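Local coordinates for uncharacterized protein (Thermus thermophilus HB8, PDB 6SCE) that cuts DNA when activated by cyclic oligoadenylate, as part of type III CRISPR defence, at residues G291-A296 and H373-N378; L151-E156 and A216-G221. One frame throughout, in Å; residues are numbered along the deposited sequence.

Contact 1 (G291-A296 and H373-N378)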
ATOM      1  N   GLY A 291       9.241 -14.455  25.655  1.00 41.15           N
ATOM      2  CA  GLY A 291       8.646 -14.868  24.397  1.00 42.97           C
ATOM      3  C   GLY A 291       7.136 -14.925  24.476  1.00 41.35           C
ATOM      4  O   GLY A 291       6.579 -14.840  25.577  1.00 41.03           O
ATOM      5  N   PRO A 292       6.449 -15.072  23.339  1.00 38.12           N
ATOM      6  CA  PRO A 292       7.055 -15.092  21.995  1.00 35.72           C
ATOM      7  C   PRO A 292       7.561 -13.721  21.526  1.00 35.50           C
ATOM      8  O   PRO A 292       7.153 -12.671  22.053  1.00 35.37           O
ATOM      9  CB  PRO A 292       5.889 -15.519  21.091  1.00 36.97           C
ATOM     10  CG  PRO A 292       4.833 -16.041  21.991  1.00 39.22           C
ATOM     11  CD  PRO A 292       5.006 -15.342  23.294  1.00 37.24           C
ATOM     12  N   LEU A 293       8.439 -13.753  20.536  1.00 35.21           N
ATOM     13  CA  LEU A 293       8.967 -12.578  19.874  1.00 35.15           C
ATOM     14  C   LEU A 293       8.389 -12.465  18.479  1.00 32.40           C
ATOM     15  O   LEU A 293       8.179 -13.479  17.808  1.00 30.75           O
ATOM     16  CB  LEU A 293      10.460 -12.723  19.652  1.00 40.47           C
ATOM     17  CG  LEU A 293      11.443 -12.255  20.691  1.00 47.22           C
ATOM     18  CD1 LEU A 293      11.150 -12.894  22.015  1.00 50.48           C
ATOM     19  CD2 LEU A 293      12.836 -12.609  20.215  1.00 48.66           C
ATOM     20  N   LEU A 294       8.188 -11.232  18.048  1.00 29.90           N
ATOM     21  CA  LEU A 294       7.870 -10.929  16.644  1.00 28.69           C
ATOM     22  C   LEU A 294       8.911  -9.957  16.132  1.00 27.82           C
ATOM     23  O   LEU A 294       9.140  -8.906  16.734  1.00 29.95           O
ATOM     24  CB  LEU A 294       6.491 -10.320  16.508  1.00 27.93           C
ATOM     25  CG  LEU A 294       6.063  -9.827  15.117  1.00 28.11           C
ATOM     26  CD1 LEU A 294       6.154 -10.961  14.098  1.00 27.44           C
ATOM     27  CD2 LEU A 294       4.663  -9.250  15.169  1.00 28.97           C
ATOM     28  N   LEU A 295       9.539 -10.320  15.026  1.00 27.40           N
ATOM     29  CA  LEU A 295      10.456  -9.456  14.309  1.00 28.06           C
ATOM     30  C   LEU A 295       9.801  -9.047  12.992  1.00 28.47           C
ATOM     31  O   LEU A 295       9.284  -9.890  12.276  1.00 25.75           O
ATOM     32  CB  LEU A 295      11.748 -10.184  13.998  1.00 30.27           C
ATOM     33  CG  LEU A 295      12.349 -11.076  15.072  1.00 33.21           C
ATOM     34  CD1 LEU A 295      13.638 -11.682  14.541  1.00 36.18           C
ATOM     35  CD2 LEU A 295      12.565 -10.308  16.334  1.00 33.29           C
ATOM     36  N   ALA A 296       9.821  -7.756  12.696  1.00 26.22           N
ATOM     37  CA  ALA A 296       9.198  -7.250  11.487  1.00 27.14           C
ATOM     38  C   ALA A 296       9.813  -5.941  11.036  1.00 27.61           C
ATOM     39  O   ALA A 296      10.361  -5.176  11.861  1.00 27.78           O
ATOM     40  CB  ALA A 296       7.699  -7.048  11.712  1.00 25.64           C
ATOM     41  N   HIS A 373      12.639 -18.926  23.581  1.00 45.37           N
ATOM     42  CA  HIS A 373      11.550 -18.018  23.145  1.00 43.96           C
ATOM     43  C   HIS A 373      11.182 -18.318  21.689  1.00 42.51           C
ATOM     44  O   HIS A 373      12.062 -18.293  20.832  1.00 42.45           O
ATOM     45  CB  HIS A 373      11.987 -16.563  23.225  1.00 47.16           C
ATOM     46  CG  HIS A 373      12.401 -16.125  24.593  1.00 49.64           C
ATOM     47  ND1 HIS A 373      11.797 -16.594  25.738  1.00 54.69           N
ATOM     48  CD2 HIS A 373      13.352 -15.251  24.999  1.00 52.42           C
ATOM     49  CE1 HIS A 373      12.371 -16.046  26.793  1.00 52.81           C
ATOM     50  NE2 HIS A 373      13.308 -15.217  26.373  1.00 53.10           N
ATOM     51  N   PRO A 374       9.897 -18.614  21.403  1.00 40.79           N
ATOM     52  CA  PRO A 374       9.468 -18.700  20.011  1.00 38.04           C
ATOM     53  C   PRO A 374       9.820 -17.402  19.271  1.00 36.07           C
ATOM     54  O   PRO A 374       9.567 -16.313  19.793  1.00 36.30           O
ATOM     55  CB  PRO A 374       7.958 -18.854  20.113  1.00 39.03           C
ATOM     56  CG  PRO A 374       7.716 -19.421  21.470  1.00 41.80           C
ATOM     57  CD  PRO A 374       8.789 -18.862  22.340  1.00 41.25           C
ATOM     58  N   VAL A 375      10.410 -17.523  18.090  1.00 35.85           N
ATOM     59  CA  VAL A 375      10.793 -16.360  17.306  1.00 34.08           C
ATOM     60  C   VAL A 375      10.004 -16.339  16.018  1.00 31.63           C
ATOM     61  O   VAL A 375      10.249 -17.173  15.150  1.00 34.25           O
ATOM     62  CB  VAL A 375      12.280 -16.390  16.925  1.00 37.11           C
ATOM     63  CG1 VAL A 375      12.650 -15.105  16.185  1.00 38.70           C
ATOM     64  CG2 VAL A 375      13.135 -16.529  18.145  1.00 41.24           C
ATOM     65  N   HIS A 376       9.092 -15.378  15.890  1.00 31.38           N
ATOM     66  CA  HIS A 376       8.298 -15.199  14.667  1.00 30.40           C
ATOM     67  C   HIS A 376       8.939 -14.096  13.813  1.00 30.14           C
ATOM     68  O   HIS A 376       9.383 -13.075  14.327  1.00 29.76           O
ATOM     69  CB  HIS A 376       6.860 -14.813  14.989  1.00 31.51           C
ATOM     70  CG  HIS A 376       6.117 -15.849  15.770  1.00 32.11           C
ATOM     71  ND1 HIS A 376       5.272 -16.760  15.173  1.00 33.93           N
ATOM     72  CD2 HIS A 376       6.096 -16.125  17.092  1.00 33.05           C
ATOM     73  CE1 HIS A 376       4.758 -17.549  16.105  1.00 34.36           C
ATOM     74  NE2 HIS A 376       5.237 -17.185  17.275  1.00 33.43           N
ATOM     75  N   ALA A 377       9.005 -14.318  12.514  1.00 28.27           N
ATOM     76  CA  ALA A 377       9.573 -13.332  11.631  1.00 27.39           C
ATOM     77  C   ALA A 377       8.609 -13.122  10.491  1.00 28.69           C
ATOM     78  O   ALA A 377       8.310 -14.041   9.728  1.00 28.34           O
ATOM     79  CB  ALA A 377      10.941 -13.777  11.113  1.00 28.77           C
ATOM     80  N   ASN A 378       8.116 -11.906  10.373  1.00 25.38           N
ATOM     81  CA  ASN A 378       7.249 -11.569   9.282  1.00 26.20           C
ATOM     82  C   ASN A 378       8.099 -11.043   8.108  1.00 26.16           C
ATOM     83  O   ASN A 378       8.921 -10.148   8.277  1.00 26.63           O
ATOM     84  CB  ASN A 378       6.256 -10.487   9.704  1.00 26.99           C
ATOM     85  CG  ASN A 378       5.407 -10.038   8.549  1.00 28.60           C
ATOM     86  OD1 ASN A 378       5.791  -9.124   7.776  1.00 28.77           O
ATOM     87  ND2 ASN A 378       4.298 -10.735   8.346  1.00 26.17           N
TER
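Four backbone hydrogen bonds join the two strands in parallel. Leu293 N donates to Pro374 O at 2.9 Å, nearly along the C=O axis. His376 N reaches Leu293 O at 2.8 Å, but from above the carbonyl plane. Leu295 N then meets His376 O, and Asn378 N meets Leu295 O end-on. These are neighbouring central strands of a mostly parallel sheet ordered 3-2-1-4-5-6-7, a Rossmann-like arrangement consistent with a CARF domain. Strand 316-321 pairs with the other edge of 293-297.

Apolar contacts lie on the face of Leu293, Val375 and Leu295. Leu295 CD1 touches Val375 CG1 at 3.9 Å, and helix 354-370 covers this layer. On the other face, under helix 303-312, Leu294 CD1 lies 4.0 Å from His376 CB, the two side chains crossing at about a right angle.

The histidines differ. His376 turns its ring edge to the strand, with CD2 3.4 Å from Leu293 O. The His373 ring instead has Gly291 N over one face, 3.3 Å from ND1, without a hydrogen bond. NE2 of His373 is hydrogen-bonded to Arg371 NE. Gly291 CA lies 3.9 Å from His373 CB.

Contact 2 (L151-E156 and A216-G221)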
ATOM      1  N   LEU A 151       0.315   2.879 -21.976  1.00 38.02           N
ATOM      2  CA  LEU A 151      -0.882   3.484 -21.413  1.00 36.66           C
ATOM      3  C   LEU A 151      -1.545   4.487 -22.398  1.00 39.40           C
ATOM      4  O   LEU A 151      -2.514   5.135 -22.042  1.00 38.81           O
ATOM      5  CB  LEU A 151      -0.548   4.227 -20.118  1.00 36.05           C
ATOM      6  CG  LEU A 151      -0.187   3.414 -18.868  1.00 40.07           C
ATOM      7  CD1 LEU A 151       0.375   4.317 -17.782  1.00 41.28           C
ATOM      8  CD2 LEU A 151      -1.379   2.646 -18.345  1.00 44.56           C
ATOM      9  N   GLY A 152      -0.987   4.642 -23.591  1.00 37.80           N
ATOM     10  CA  GLY A 152      -1.523   5.552 -24.600  1.00 40.80           C
ATOM     11  C   GLY A 152      -1.290   7.022 -24.272  1.00 37.88           C
ATOM     12  O   GLY A 152      -2.049   7.890 -24.710  1.00 36.69           O
ATOM     13  N   GLU A 153      -0.247   7.318 -23.504  1.00 34.09           N
ATOM     14  CA  GLU A 153       0.019   8.685 -23.087  1.00 33.82           C
ATOM     15  C   GLU A 153       1.046   9.269 -24.027  1.00 37.42           C
ATOM     16  O   GLU A 153       2.209   8.822 -24.046  1.00 34.14           O
ATOM     17  CB  GLU A 153       0.571   8.750 -21.653  1.00 35.73           C
ATOM     18  CG  GLU A 153      -0.385   8.264 -20.577  1.00 37.09           C
ATOM     19  CD  GLU A 153      -1.567   9.196 -20.323  1.00 39.35           C
ATOM     20  OE1 GLU A 153      -1.560  10.366 -20.760  1.00 42.07           O
ATOM     21  OE2 GLU A 153      -2.530   8.734 -19.692  1.00 41.24           O
ATOM     22  N   ALA A 154       0.634  10.282 -24.793  1.00 34.81           N
ATOM     23  CA  ALA A 154       1.574  11.039 -25.582  1.00 34.68           C
ATOM     24  C   ALA A 154       2.393  11.936 -24.666  1.00 31.66           C
ATOM     25  O   ALA A 154       1.962  12.333 -23.585  1.00 33.91           O
ATOM     26  CB  ALA A 154       0.858  11.864 -26.666  1.00 38.86           C
ATOM     27  N   TRP A 155       3.604  12.237 -25.087  1.00 29.84           N
ATOM     28  CA  TRP A 155       4.477  13.029 -24.272  1.00 34.26           C
ATOM     29  C   TRP A 155       5.445  13.799 -25.116  1.00 35.44           C
ATOM     30  O   TRP A 155       5.682  13.447 -26.262  1.00 35.37           O
ATOM     31  CB  TRP A 155       5.210  12.123 -23.287  1.00 36.00           C
ATOM     32  CG  TRP A 155       5.977  11.060 -23.973  1.00 36.51           C
ATOM     33  CD1 TRP A 155       5.498   9.881 -24.464  1.00 36.19           C
ATOM     34  CD2 TRP A 155       7.348  11.094 -24.277  1.00 36.78           C
ATOM     35  NE1 TRP A 155       6.495   9.165 -25.030  1.00 39.14           N
ATOM     36  CE2 TRP A 155       7.650   9.891 -24.951  1.00 38.92           C
ATOM     37  CE3 TRP A 155       8.353  12.014 -24.051  1.00 37.85           C
ATOM     38  CZ2 TRP A 155       8.913   9.590 -25.391  1.00 41.21           C
ATOM     39  CZ3 TRP A 155       9.623  11.706 -24.476  1.00 42.52           C
ATOM     40  CH2 TRP A 155       9.892  10.506 -25.146  1.00 44.38           C
ATOM     41  N   GLU A 156       5.989  14.854 -24.534  1.00 35.19           N
ATOM     42  CA  GLU A 156       7.036  15.644 -25.160  1.00 39.80           C
ATOM     43  C   GLU A 156       8.005  16.143 -24.121  1.00 37.14           C
ATOM     44  O   GLU A 156       7.610  16.488 -22.980  1.00 32.61           O
ATOM     45  CB  GLU A 156       6.423  16.814 -25.918  1.00 43.39           C
ATOM     46  CG  GLU A 156       5.576  17.718 -25.057  1.00 49.09           C
ATOM     47  CD  GLU A 156       4.879  18.774 -25.875  1.00 56.46           C
ATOM     48  OE1 GLU A 156       5.085  19.975 -25.572  1.00 63.13           O
ATOM     49  OE2 GLU A 156       4.166  18.386 -26.832  1.00 59.01           O
ATOM     50  N   ALA A 216      -0.101   9.572 -10.145  1.00 27.72           N
ATOM     51  CA  ALA A 216       1.337   9.268 -10.067  1.00 28.12           C
ATOM     52  C   ALA A 216       1.538   7.763 -10.097  1.00 28.89           C
ATOM     53  O   ALA A 216       2.434   7.259 -10.783  1.00 29.42           O
ATOM     54  CB  ALA A 216       1.941   9.841  -8.780  1.00 28.08           C
ATOM     55  N   LYS A 217       0.697   7.045  -9.372  1.00 28.98           N
ATOM     56  CA  LYS A 217       0.872   5.572  -9.264  1.00 32.15           C
ATOM     57  C   LYS A 217       0.502   4.881 -10.563  1.00 30.82           C
ATOM     58  O   LYS A 217       1.184   3.927 -10.979  1.00 29.22           O
ATOM     59  CB  LYS A 217       0.077   5.000  -8.091  1.00 36.37           C
ATOM     60  CG  LYS A 217       0.551   5.402  -6.686  1.00 40.44           C
ATOM     61  CD  LYS A 217       2.062   5.581  -6.506  1.00 42.47           C
ATOM     62  CE  LYS A 217       2.399   5.888  -5.041  1.00 43.30           C
ATOM     63  NZ  LYS A 217       3.855   6.107  -4.872  1.00 47.15           N
ATOM     64  N   ARG A 218      -0.534   5.365 -11.241  1.00 31.46           N
ATOM     65  CA  ARG A 218      -0.865   4.818 -12.573  1.00 34.86           C
ATOM     66  C   ARG A 218       0.219   5.057 -13.622  1.00 33.48           C
ATOM     67  O   ARG A 218       0.581   4.139 -14.350  1.00 34.37           O
ATOM     68  CB  ARG A 218      -2.194   5.385 -13.078  1.00 38.81           C
ATOM     69  CG  ARG A 218      -2.361   5.240 -14.579  1.00 39.61           C
ATOM     70  CD  ARG A 218      -3.769   5.585 -15.058  1.00 42.08           C
ATOM     71  NE  ARG A 218      -3.879   5.342 -16.500  1.00 43.35           N
ATOM     72  CZ  ARG A 218      -3.428   6.162 -17.449  1.00 44.76           C
ATOM     73  NH1 ARG A 218      -2.868   7.326 -17.130  1.00 48.67           N
ATOM     74  NH2 ARG A 218      -3.575   5.835 -18.736  1.00 47.01           N
ATOM     75  N   LEU A 219       0.708   6.296 -13.733  1.00 30.87           N
ATOM     76  CA  LEU A 219       1.730   6.659 -14.685  1.00 31.16           C
ATOM     77  C   LEU A 219       3.076   6.004 -14.437  1.00 34.84           C
ATOM     78  O   LEU A 219       3.709   5.527 -15.381  1.00 35.56           O
ATOM     79  CB  LEU A 219       1.955   8.185 -14.694  1.00 31.62           C
ATOM     80  CG  LEU A 219       0.772   8.958 -15.303  1.00 32.79           C
ATOM     81  CD1 LEU A 219       0.963  10.438 -15.155  1.00 33.78           C
ATOM     82  CD2 LEU A 219       0.571   8.609 -16.773  1.00 34.38           C
ATOM     83  N   GLY A 220       3.534   6.045 -13.187  1.00 29.62           N
ATOM     84  CA  GLY A 220       4.900   5.704 -12.865  1.00 30.22           C
ATOM     85  C   GLY A 220       5.088   4.539 -11.922  1.00 28.50           C
ATOM     86  O   GLY A 220       6.216   4.238 -11.538  1.00 28.74           O
ATOM     87  N   GLY A 221       3.985   3.930 -11.520  1.00 27.38           N
ATOM     88  CA  GLY A 221       4.010   2.772 -10.636  1.00 27.47           C
ATOM     89  C   GLY A 221       4.205   3.039  -9.166  1.00 27.36           C
ATOM     90  O   GLY A 221       4.149   4.170  -8.666  1.00 26.02           O
TER
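Arg218 leaves its helix with CG anti to the backbone N (chi1 161°) and stays extended from CG to NE. This carries the guanidinium along to the 151-156 loop. Glu153 sets CG beside its own N and bends at chi2 (-71°), which turns its carboxylate to meet the arginine tip to tip.

The grip is end-on and falls on one oxygen. Glu153 OE2 lies 2.9 Å from Arg218 NH1, and NH2 of Arg218 reaches the same OE2 at 3.2 Å by a more bent bond. Both bonds lie close to the guanidinium plane. The carboxylate is turned 75° from that plane, so NH2 uses the anti lone pair of OE2 while NH1 comes from above the carboxylate.

Leu151 CD1 sits over the centre of one guanidinium face, and Leu151 CB is 3.7 Å from Arg218 NH2. The same CD1 also presses on the helix end, 3.4 Å from Arg218 O. The Glu153 and Leu219 side chains cross at about a right angle, with Glu153 CG 3.9 Å from Leu219 CD2.

Gly152, with positive phi, is the C-prime residue of a Schellman motif ending helix 140-148. The loop then leads into strand 156-158. Helix 206-220 makes the crossover between parallel strands 187-192 and 225-229 of the same sheet. Helix 44-59 of the N-terminal sheet region also comes here: its Glu45 pairs with Arg218 NE.

An alanine at Arg218 removes both bonds to Glu153 OE2 and the bridge to Glu45, and would probably loosen the hold of the helix on the 151-156 loop.

Arg176 NE also binds Glu153 OE2, so two arginines share one buried carboxylate. Their close positive charges are likely to keep Glu153 ionised, while Glu45 would offset part of that charge.

In the fold
Contact 1 is buried in the core of one sheet, while contact 2 is only partly buried and lies where a loop meets a helix end. They share no helix or strand. Their centres are about 42 Å apart, on opposite sides of the chain's centre, and contact 2 closes before contact 1 opens. The chemistry follows the setting. Residues 291-296 and 373-378 are held by regular backbone bonds, with apolar side chains packed under helices. Residues 151-156 and 216-221 have no backbone bonds between them and are joined by a salt bridge and leucine side chains packed beside it. The bound nucleic acid comes within about 7 Å of contact 1 and 5 Å of contact 2, nearest atoms.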